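Long-range contacts in BIS(5'-nucleosyl)-tetraphosphatase (Diadenosine tetraphosphatase), putative (Plasmodium falciparum, PDB 5CFJ), which probably hydrolyses diadenosine tetraphosphate asymmetrically, into ATP and AMP, as a member of the Nudix hydrolase family: residues T45-N53 / V62-G70; L78-K86 / S135-F146. All coordinates share one frame; numbering follows the deposited sequence.

Overall arrangement
The two contacts follow one another along the chain: contact 1, T45-N53 with V62-G70, closes before contact 2, L78-K86 with S135-F146, opens. Their centres lie about 17 Å apart, on opposite sides of the chain's centre, and both reach the same mixed sheet. Contact 1 sets helix 57-69, the Nudix-box helix, against strand 44-50; contact 2 lays helix 134-147 along strand 76-89. Together they belong to the alpha/beta/alpha sandwich of a Nudix domain: one helix carries the Nudix box, the other covers the opposite side of the sheet. The contacts touch at P46 CD and L136 CD2, 4.1 Å apart.

Contact 1: T45-N53 / V62-G70; sequences TPPKGLHEN and VRETLEETG. With SO4 (sulfate ion), chain B.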
loop_
_atom_site.group_PDB
_atom_site.type_symbol
_atom_site.label_atom_id
_atom_site.label_comp_id
_atom_site.label_asym_id
_atom_site.label_seq_id
_atom_site.Cartn_x
_atom_site.Cartn_y
_atom_site.Cartn_z
ATOM N N THR A 45 -3.358 4.948 3.592
ATOM C CA THR A 45 -2.801 4.475 2.324
ATOM C C THR A 45 -1.870 3.296 2.576
ATOM O O THR A 45 -1.440 3.080 3.708
ATOM C CB THR A 45 -1.986 5.577 1.580
ATOM O OG1 THR A 45 -0.713 5.752 2.210
ATOM C CG2 THR A 45 -2.723 6.913 1.515
ATOM N N PRO A 46 -1.524 2.548 1.514
ATOM C CA PRO A 46 -0.427 1.585 1.664
ATOM C C PRO A 46 0.896 2.319 1.898
ATOM O O PRO A 46 0.967 3.543 1.744
ATOM C CB PRO A 46 -0.423 0.834 0.319
ATOM C CG PRO A 46 -1.768 1.137 -0.303
ATOM C CD PRO A 46 -2.105 2.516 0.159
ATOM N N PRO A 47 1.944 1.582 2.288
ATOM C CA PRO A 47 3.276 2.186 2.397
ATOM C C PRO A 47 3.744 2.724 1.041
ATOM O O PRO A 47 3.618 2.028 0.040
ATOM C CB PRO A 47 4.153 1.019 2.862
ATOM C CG PRO A 47 3.192 -0.037 3.341
ATOM C CD PRO A 47 1.973 0.130 2.522
ATOM N N LYS A 48 4.272 3.943 1.017
ATOM C CA LYS A 48 4.714 4.583 -0.216
ATOM C C LYS A 48 5.537 5.824 0.084
ATOM O O LYS A 48 5.483 6.358 1.195
ATOM C CB LYS A 48 3.524 4.978 -1.085
ATOM C CG LYS A 48 2.653 6.051 -0.466
ATOM C CD LYS A 48 1.661 6.577 -1.477
ATOM C CE LYS A 48 0.582 7.414 -0.811
ATOM N NZ LYS A 48 1.145 8.559 -0.048
ATOM N N GLY A 49 6.264 6.304 -0.919
ATOM C CA GLY A 49 6.941 7.582 -0.800
ATOM C C GLY A 49 7.692 7.978 -2.051
ATOM O O GLY A 49 7.575 7.336 -3.097
ATOM N N LEU A 50 8.472 9.045 -1.938
ATOM C CA LEU A 50 9.188 9.599 -3.075
ATOM C C LEU A 50 10.511 8.894 -3.359
ATOM O O LEU A 50 11.133 8.309 -2.469
ATOM C CB LEU A 50 9.454 11.086 -2.848
ATOM C CG LEU A 50 8.256 11.944 -2.443
ATOM C CD1 LEU A 50 8.680 13.391 -2.306
ATOM C CD2 LEU A 50 7.124 11.811 -3.442
ATOM N N HIS A 51 10.933 8.965 -4.617
ATOM C CA HIS A 51 12.243 8.494 -5.042
ATOM C C HIS A 51 13.362 9.057 -4.184
ATOM O O HIS A 51 13.321 10.237 -3.828
ATOM C CB HIS A 51 12.537 8.962 -6.464
ATOM C CG HIS A 51 12.054 8.060 -7.567
ATOM N ND1 HIS A 51 12.009 6.689 -7.469
ATOM C CD2 HIS A 51 11.654 8.367 -8.826
ATOM C CE1 HIS A 51 11.584 6.184 -8.621
ATOM N NE2 HIS A 51 11.358 7.179 -9.453
ATOM N N GLU A 52 14.376 8.239 -3.908
ATOM C CA GLU A 52 15.718 8.737 -3.596
ATOM C C GLU A 52 16.645 8.328 -4.761
ATOM O O GLU A 52 16.227 7.581 -5.641
ATOM C CB GLU A 52 16.195 8.212 -2.240
ATOM C CG GLU A 52 15.410 8.830 -1.081
ATOM C CD GLU A 52 15.763 8.271 0.281
ATOM O OE1 GLU A 52 16.648 7.395 0.385
ATOM O OE2 GLU A 52 15.134 8.717 1.263
ATOM N N ASN A 53 17.885 8.810 -4.764
ATOM C CA ASN A 53 18.744 8.676 -5.939
ATOM C C ASN A 53 19.026 7.260 -6.396
ATOM O O ASN A 53 19.252 6.364 -5.583
ATOM C CB ASN A 53 20.091 9.345 -5.685
ATOM C CG ASN A 53 21.002 9.301 -6.906
ATOM O OD1 ASN A 53 20.571 9.584 -8.021
ATOM N ND2 ASN A 53 22.260 8.923 -6.708
ATOM N N VAL A 62 10.169 -0.543 -2.074
ATOM C CA VAL A 62 10.719 -1.433 -1.061
ATOM C C VAL A 62 11.315 -0.648 0.105
ATOM O O VAL A 62 11.051 -0.946 1.275
ATOM C CB VAL A 62 11.779 -2.367 -1.674
ATOM C CG1 VAL A 62 12.572 -3.082 -0.584
ATOM C CG2 VAL A 62 11.107 -3.370 -2.614
ATOM N N ARG A 63 12.098 0.381 -0.207
ATOM C CA ARG A 63 12.690 1.186 0.854
ATOM C C ARG A 63 11.639 1.896 1.701
ATOM O O ARG A 63 11.717 1.881 2.923
ATOM C CB ARG A 63 13.653 2.214 0.286
ATOM C CG ARG A 63 14.288 3.083 1.379
ATOM C CD ARG A 63 15.201 4.184 0.826
ATOM N NE ARG A 63 14.579 4.864 -0.309
ATOM C CZ ARG A 63 13.589 5.745 -0.206
ATOM N NH1 ARG A 63 13.097 6.073 0.986
ATOM N NH2 ARG A 63 13.073 6.279 -1.304
ATOM N N GLU A 64 10.662 2.524 1.054
ATOM C CA GLU A 64 9.626 3.230 1.800
ATOM C C GLU A 64 8.816 2.271 2.666
ATOM O O GLU A 64 8.455 2.596 3.793
ATOM C CB GLU A 64 8.712 3.999 0.847
ATOM C CG GLU A 64 9.406 5.180 0.192
ATOM C CD GLU A 64 9.569 6.351 1.135
ATOM O OE1 GLU A 64 8.772 6.447 2.087
ATOM O OE2 GLU A 64 10.477 7.178 0.914
ATOM N N THR A 65 8.560 1.074 2.151
ATOM C CA THR A 65 7.844 0.077 2.935
ATOM C C THR A 65 8.656 -0.311 4.169
ATOM O O THR A 65 8.121 -0.378 5.280
ATOM C CB THR A 65 7.520 -1.139 2.069
ATOM O OG1 THR A 65 6.615 -0.711 1.045
ATOM C CG2 THR A 65 6.866 -2.254 2.882
ATOM N N LEU A 66 9.958 -0.514 3.986
ATOM C CA LEU A 66 10.826 -0.822 5.115
ATOM C C LEU A 66 10.840 0.319 6.145
ATOM O O LEU A 66 10.735 0.086 7.346
ATOM C CB LEU A 66 12.236 -1.119 4.616
ATOM C CG LEU A 66 13.310 -1.375 5.669
ATOM C CD1 LEU A 66 12.939 -2.539 6.577
ATOM C CD2 LEU A 66 14.629 -1.642 4.973
ATOM N N GLU A 67 10.967 1.554 5.674
ATOM C CA GLU A 67 10.982 2.710 6.560
ATOM C C GLU A 67 9.685 2.846 7.341
ATOM O O GLU A 67 9.695 3.190 8.522
ATOM C CB GLU A 67 11.226 3.994 5.771
ATOM C CG GLU A 67 12.630 4.099 5.218
ATOM C CD GLU A 67 12.920 5.427 4.552
ATOM O OE1 GLU A 67 12.253 6.426 4.890
ATOM O OE2 GLU A 67 13.833 5.468 3.699
ATOM N N GLU A 68 8.563 2.581 6.680
ATOM C CA GLU A 68 7.260 2.886 7.261
ATOM C C GLU A 68 6.645 1.736 8.051
ATOM O O GLU A 68 5.704 1.953 8.817
ATOM C CB GLU A 68 6.300 3.352 6.163
ATOM C CG GLU A 68 6.723 4.688 5.600
ATOM C CD GLU A 68 5.888 5.164 4.435
ATOM O OE1 GLU A 68 4.958 4.461 3.982
ATOM O OE2 GLU A 68 6.161 6.285 3.966
ATOM N N THR A 69 7.163 0.522 7.883
ATOM C CA THR A 69 6.580 -0.643 8.550
ATOM C C THR A 69 7.601 -1.558 9.219
ATOM O O THR A 69 7.228 -2.478 9.939
ATOM C CB THR A 69 5.787 -1.533 7.565
ATOM O OG1 THR A 69 6.696 -2.195 6.678
ATOM C CG2 THR A 69 4.764 -0.752 6.769
ATOM N N GLY A 70 8.884 -1.362 8.928
ATOM C CA GLY A 70 9.919 -2.266 9.400
ATOM C C GLY A 70 9.961 -3.595 8.657
ATOM O O GLY A 70 10.776 -4.455 8.966
HETATM S S SO4 B . -1.432 10.902 -1.012
HETATM O O1 SO4 B . -1.045 10.231 0.225
HETATM O O2 SO4 B . -0.644 10.427 -2.142
HETATM O O3 SO4 B . -2.850 10.656 -1.260
HETATM O O4 SO4 B . -1.234 12.341 -0.851
HETATM O O HOH W 1 2.329 5.611 3.429
HETATM O O HOH W 2 8.532 10.076 0.797
HETATM O O HOH W 3 11.717 9.610 0.001
HETATM O O HOH W 4 15.480 7.537 3.487
#
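E68 and P47-K48 meet where the Nudix-box helix reaches its strand: K48 N donates to E68 OE1 at 3.1 Å, on the syn side but 33° out of the carboxylate plane. The other oxygen, E68 OE2, lies 2.9 Å from K48 O, two acceptors with no bond between them. P47 CB lies 3.5 Å from T65 OG1, a hydroxyl bonded to A61 O, and P47 CG meets T69 CG2.

Further on, R63 runs out with CG anti to the backbone N and bends at chi3 (45°), turning its guanidinium edge to L50 O, which NH2 meets at 3.0 Å. E52 stacks its carboxylate over one guanidinium face, E52 OE1 3.3 Å from R63 NE, a purely electrostatic pairing. R63 NH1 is shared by E64 OE2 and E67 OE2, while E55 pairs with NE. G49 CA lies 3.5 Å from E64 CD; lacking a side chain, glycine lets that carboxylate lie against the backbone. K48 NZ meets O1 of a sulfate, probably from the crystallisation liquor, at 2.8 Å; H43, Y87 and K94 also hold it.

Glutamates of the Nudix box typically bind divalent metal. R63 probably tempers repulsion among E52, E64 and E67, and the sulfate may mark a phosphate-binding surface.

Contact 2: L78-K86 / S135-F146; sequences LLNYQKTLK and SLADLLKEAEEF
In the alpha/beta/alpha sandwich of the Nudix fold, helix 135-146 runs nearly antiparallel to strand 81-86, at 167°, and Y81, K83 and L85 project from the strand toward it. Y81 CB sits over the centre of the F146 ring, 3.9 Å from its centroid, in a CH-pi contact, while the two ring planes are inclined at 45°. With CG anti to the backbone N (chi1 178°), the tyrosine ring extends over the helix: A143 CA lies over one face, toward its edge, where a small alanine lets the ring come close, and L139 CD1 meets the ring in its plane, 3.9 Å from Y81 CE1.

The phenol reaches the helix surface, Y81 OH lying 3.5 Å from E142 CB. E142 OE1 takes a salt bridge from K83 NZ at 2.8 Å. K83 suits this edge of the interface because its fully extended chain first runs past L139, CB to CD1 at 3.8 Å, and only then delivers its charge. A water links K83 NZ to S135 O. Toward the start of the helix, L85 CD1 packs against S135 CB and against L136 CD2, 3.9 Å away.

Strand 92-103 pairs with this strand; its L100 touches F146 and its Y98 touches L139. The helix also packs through L139, L140 and A143 on L12 of strand 6-16, and through L140 and A143 on F32 of strand 30-37.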
loop_
_atom_site.group_PDB
_atom_site.type_symbol
_atom_site.label_atom_id
_atom_site.label_comp_id
_atom_site.label_asym_id
_atom_site.label_seq_id
_atom_site.Cartn_x
_atom_site.Cartn_y
_atom_site.Cartn_z
ATOM N N LEU A 78 7.151 -10.503 -4.166
ATOM C CA LEU A 78 6.705 -9.533 -5.151
ATOM C C LEU A 78 5.931 -10.261 -6.232
ATOM O O LEU A 78 6.410 -11.243 -6.800
ATOM C CB LEU A 78 7.885 -8.756 -5.738
ATOM C CG LEU A 78 8.583 -7.780 -4.786
ATOM C CD1 LEU A 78 9.950 -7.384 -5.324
ATOM C CD2 LEU A 78 7.726 -6.549 -4.551
ATOM N N LEU A 79 4.726 -9.787 -6.502
ATOM C CA LEU A 79 3.880 -10.410 -7.510
ATOM C C LEU A 79 3.849 -9.587 -8.783
ATOM O O LEU A 79 4.219 -8.412 -8.802
ATOM C CB LEU A 79 2.460 -10.604 -6.978
ATOM C CG LEU A 79 2.397 -11.429 -5.690
ATOM C CD1 LEU A 79 0.964 -11.534 -5.196
ATOM C CD2 LEU A 79 3.004 -12.818 -5.882
ATOM N N ASN A 80 3.383 -10.208 -9.855
ATOM C CA ASN A 80 3.392 -9.576 -11.162
ATOM C C ASN A 80 2.186 -8.661 -11.395
ATOM O O ASN A 80 1.449 -8.813 -12.369
ATOM C CB ASN A 80 3.449 -10.646 -12.240
ATOM C CG ASN A 80 3.648 -10.064 -13.597
ATOM O OD1 ASN A 80 4.379 -9.080 -13.746
ATOM N ND2 ASN A 80 2.981 -10.630 -14.598
ATOM N N TYR A 81 1.988 -7.706 -10.498
ATOM C CA TYR A 81 0.898 -6.753 -10.621
ATOM C C TYR A 81 1.382 -5.388 -10.171
ATOM O O TYR A 81 1.964 -5.252 -9.099
ATOM C CB TYR A 81 -0.320 -7.182 -9.788
ATOM C CG TYR A 81 -1.457 -6.190 -9.848
ATOM C CD1 TYR A 81 -1.492 -5.091 -8.998
ATOM C CD2 TYR A 81 -2.482 -6.334 -10.764
ATOM C CE1 TYR A 81 -2.516 -4.156 -9.059
ATOM C CE2 TYR A 81 -3.512 -5.405 -10.835
ATOM C CZ TYR A 81 -3.523 -4.322 -9.974
ATOM O OH TYR A 81 -4.536 -3.400 -10.033
ATOM N N GLN A 82 1.130 -4.375 -10.986
ATOM C CA GLN A 82 1.383 -2.996 -10.589
ATOM C C GLN A 82 0.323 -2.100 -11.189
ATOM O O GLN A 82 -0.277 -2.426 -12.220
ATOM C CB GLN A 82 2.764 -2.531 -11.031
ATOM C CG GLN A 82 2.912 -2.466 -12.538
ATOM C CD GLN A 82 4.227 -1.854 -12.974
ATOM O OE1 GLN A 82 4.261 -0.749 -13.522
ATOM N NE2 GLN A 82 5.320 -2.576 -12.751
ATOM N N LYS A 83 0.083 -0.970 -10.544
ATOM C CA LYS A 83 -0.829 0.008 -11.113
ATOM C C LYS A 83 -0.395 1.399 -10.725
ATOM O O LYS A 83 -0.011 1.650 -9.580
ATOM C CB LYS A 83 -2.276 -0.231 -10.669
ATOM C CG LYS A 83 -3.287 0.641 -11.441
ATOM C CD LYS A 83 -4.740 0.375 -11.088
ATOM C CE LYS A 83 -5.647 1.219 -11.976
ATOM N NZ LYS A 83 -7.098 1.016 -11.699
ATOM N N THR A 84 -0.491 2.309 -11.684
ATOM C CA THR A 84 -0.205 3.711 -11.453
ATOM C C THR A 84 -1.521 4.474 -11.351
ATOM O O THR A 84 -2.386 4.375 -12.220
ATOM C CB THR A 84 0.676 4.271 -12.566
ATOM O OG1 THR A 84 1.918 3.554 -12.580
ATOM C CG2 THR A 84 0.969 5.722 -12.334
ATOM N N LEU A 85 -1.669 5.211 -10.263
ATOM C CA LEU A 85 -2.825 6.059 -10.017
ATOM C C LEU A 85 -2.427 7.500 -10.203
ATOM O O LEU A 85 -1.473 7.951 -9.604
ATOM C CB LEU A 85 -3.349 5.862 -8.593
ATOM C CG LEU A 85 -3.637 4.438 -8.137
ATOM C CD1 LEU A 85 -4.200 4.440 -6.726
ATOM C CD2 LEU A 85 -4.582 3.741 -9.099
ATOM N N LYS A 86 -3.168 8.228 -11.021
ATOM C CA LYS A 86 -2.946 9.656 -11.158
ATOM C C LYS A 86 -4.137 10.396 -10.582
ATOM O O LYS A 86 -5.285 10.100 -10.911
ATOM C CB LYS A 86 -2.718 10.055 -12.612
ATOM C CG LYS A 86 -2.498 11.551 -12.728
ATOM C CD LYS A 86 -1.942 11.958 -14.058
ATOM C CE LYS A 86 -1.531 13.419 -14.018
ATOM N NZ LYS A 86 -0.965 13.856 -15.313
ATOM N N SER A 135 -9.823 5.700 -6.654
ATOM C CA SER A 135 -8.612 5.119 -7.247
ATOM C C SER A 135 -8.039 3.973 -6.406
ATOM O O SER A 135 -7.692 2.900 -6.933
ATOM C CB SER A 135 -7.549 6.205 -7.448
ATOM O OG SER A 135 -7.282 6.898 -6.239
ATOM N N LEU A 136 -7.962 4.199 -5.097
ATOM C CA LEU A 136 -7.420 3.206 -4.174
ATOM C C LEU A 136 -8.380 2.050 -3.943
ATOM O O LEU A 136 -7.963 0.886 -3.896
ATOM C CB LEU A 136 -7.070 3.844 -2.829
ATOM C CG LEU A 136 -5.671 4.421 -2.676
ATOM C CD1 LEU A 136 -5.488 4.974 -1.283
ATOM C CD2 LEU A 136 -4.625 3.353 -2.979
ATOM N N ALA A 137 -9.662 2.372 -3.788
ATOM C CA ALA A 137 -10.665 1.329 -3.604
ATOM C C ALA A 137 -10.627 0.348 -4.783
ATOM O O ALA A 137 -10.619 -0.903 -4.640
ATOM C CB ALA A 137 -12.045 1.954 -3.455
ATOM N N ASP A 138 -10.570 0.940 -5.968
ATOM C CA ASP A 138 -10.572 0.164 -7.184
ATOM C C ASP A 138 -9.276 -0.622 -7.314
ATOM O O ASP A 138 -9.300 -1.766 -7.763
ATOM C CB ASP A 138 -10.787 1.057 -8.401
ATOM C CG ASP A 138 -12.176 1.653 -8.435
ATOM O OD1 ASP A 138 -13.042 1.179 -7.669
ATOM O OD2 ASP A 138 -12.408 2.587 -9.222
ATOM N N LEU A 139 -8.151 -0.031 -6.897
ATOM C CA LEU A 139 -6.893 -0.766 -6.846
ATOM C C LEU A 139 -7.057 -2.041 -6.035
ATOM O O LEU A 139 -6.596 -3.111 -6.453
ATOM C CB LEU A 139 -5.796 0.106 -6.246
ATOM C CG LEU A 139 -4.447 -0.568 -5.985
ATOM C CD1 LEU A 139 -3.753 -0.957 -7.289
ATOM C CD2 LEU A 139 -3.558 0.347 -5.155
ATOM N N LEU A 140 -7.690 -1.941 -4.865
ATOM C CA LEU A 140 -7.828 -3.149 -4.042
ATOM C C LEU A 140 -8.676 -4.212 -4.736
ATOM O O LEU A 140 -8.336 -5.423 -4.731
ATOM C CB LEU A 140 -8.427 -2.832 -2.677
ATOM C CG LEU A 140 -7.659 -1.792 -1.865
ATOM C CD1 LEU A 140 -8.212 -1.733 -0.444
ATOM C CD2 LEU A 140 -6.171 -2.086 -1.864
ATOM N N LYS A 141 -9.783 -3.791 -5.347
ATOM C CA LYS A 141 -10.621 -4.776 -6.037
ATOM C C LYS A 141 -9.895 -5.444 -7.209
ATOM O O LYS A 141 -9.976 -6.667 -7.411
ATOM C CB LYS A 141 -11.912 -4.130 -6.531
ATOM C CG LYS A 141 -12.888 -3.797 -5.425
ATOM C CD LYS A 141 -14.211 -3.331 -6.001
ATOM C CE LYS A 141 -14.795 -4.373 -6.940
ATOM N NZ LYS A 141 -15.174 -5.622 -6.221
ATOM N N GLU A 142 -9.174 -4.650 -7.985
ATOM C CA GLU A 142 -8.450 -5.181 -9.132
ATOM C C GLU A 142 -7.288 -6.094 -8.706
ATOM O O GLU A 142 -7.035 -7.132 -9.341
ATOM C CB GLU A 142 -7.987 -4.021 -10.018
ATOM C CG GLU A 142 -9.197 -3.246 -10.568
ATOM C CD GLU A 142 -8.855 -2.012 -11.394
ATOM O OE1 GLU A 142 -7.663 -1.750 -11.641
ATOM O OE2 GLU A 142 -9.799 -1.292 -11.799
ATOM N N ALA A 143 -6.625 -5.752 -7.603
ATOM C CA ALA A 143 -5.583 -6.614 -7.069
ATOM C C ALA A 143 -6.176 -7.949 -6.638
ATOM O O ALA A 143 -5.586 -9.003 -6.876
ATOM C CB ALA A 143 -4.864 -5.940 -5.906
ATOM N N GLU A 144 -7.348 -7.913 -6.012
ATOM C CA GLU A 144 -7.976 -9.176 -5.622
ATOM C C GLU A 144 -8.351 -10.015 -6.840
ATOM O O GLU A 144 -8.224 -11.247 -6.820
ATOM C CB GLU A 144 -9.193 -8.920 -4.742
ATOM C CG GLU A 144 -8.800 -8.461 -3.354
ATOM C CD GLU A 144 -9.912 -8.618 -2.351
ATOM O OE1 GLU A 144 -11.061 -8.264 -2.671
ATOM O OE2 GLU A 144 -9.635 -9.112 -1.240
ATOM N N GLU A 145 -8.785 -9.347 -7.905
ATOM C CA GLU A 145 -9.034 -10.034 -9.172
ATOM C C GLU A 145 -7.767 -10.727 -9.690
ATOM O O GLU A 145 -7.810 -11.886 -10.114
ATOM C CB GLU A 145 -9.566 -9.039 -10.201
ATOM C CG GLU A 145 -10.185 -9.649 -11.432
ATOM C CD GLU A 145 -11.214 -8.727 -12.052
ATOM O OE1 GLU A 145 -11.537 -7.697 -11.422
ATOM O OE2 GLU A 145 -11.705 -9.029 -13.160
ATOM N N PHE A 146 -6.638 -10.022 -9.649
ATOM C CA PHE A 146 -5.373 -10.629 -10.056
ATOM C C PHE A 146 -5.030 -11.839 -9.184
ATOM O O PHE A 146 -4.623 -12.894 -9.692
ATOM C CB PHE A 146 -4.239 -9.604 -10.011
ATOM C CG PHE A 146 -2.870 -10.214 -10.156
ATOM C CD1 PHE A 146 -2.329 -10.466 -11.409
ATOM C CD2 PHE A 146 -2.122 -10.546 -9.038
ATOM C CE1 PHE A 146 -1.074 -11.036 -11.541
ATOM C CE2 PHE A 146 -0.874 -11.122 -9.163
ATOM C CZ PHE A 146 -0.346 -11.363 -10.412
HETATM O O HOH W 5 -5.753 -3.038 -12.326
HETATM O O HOH W 6 -7.708 2.747 -9.661
#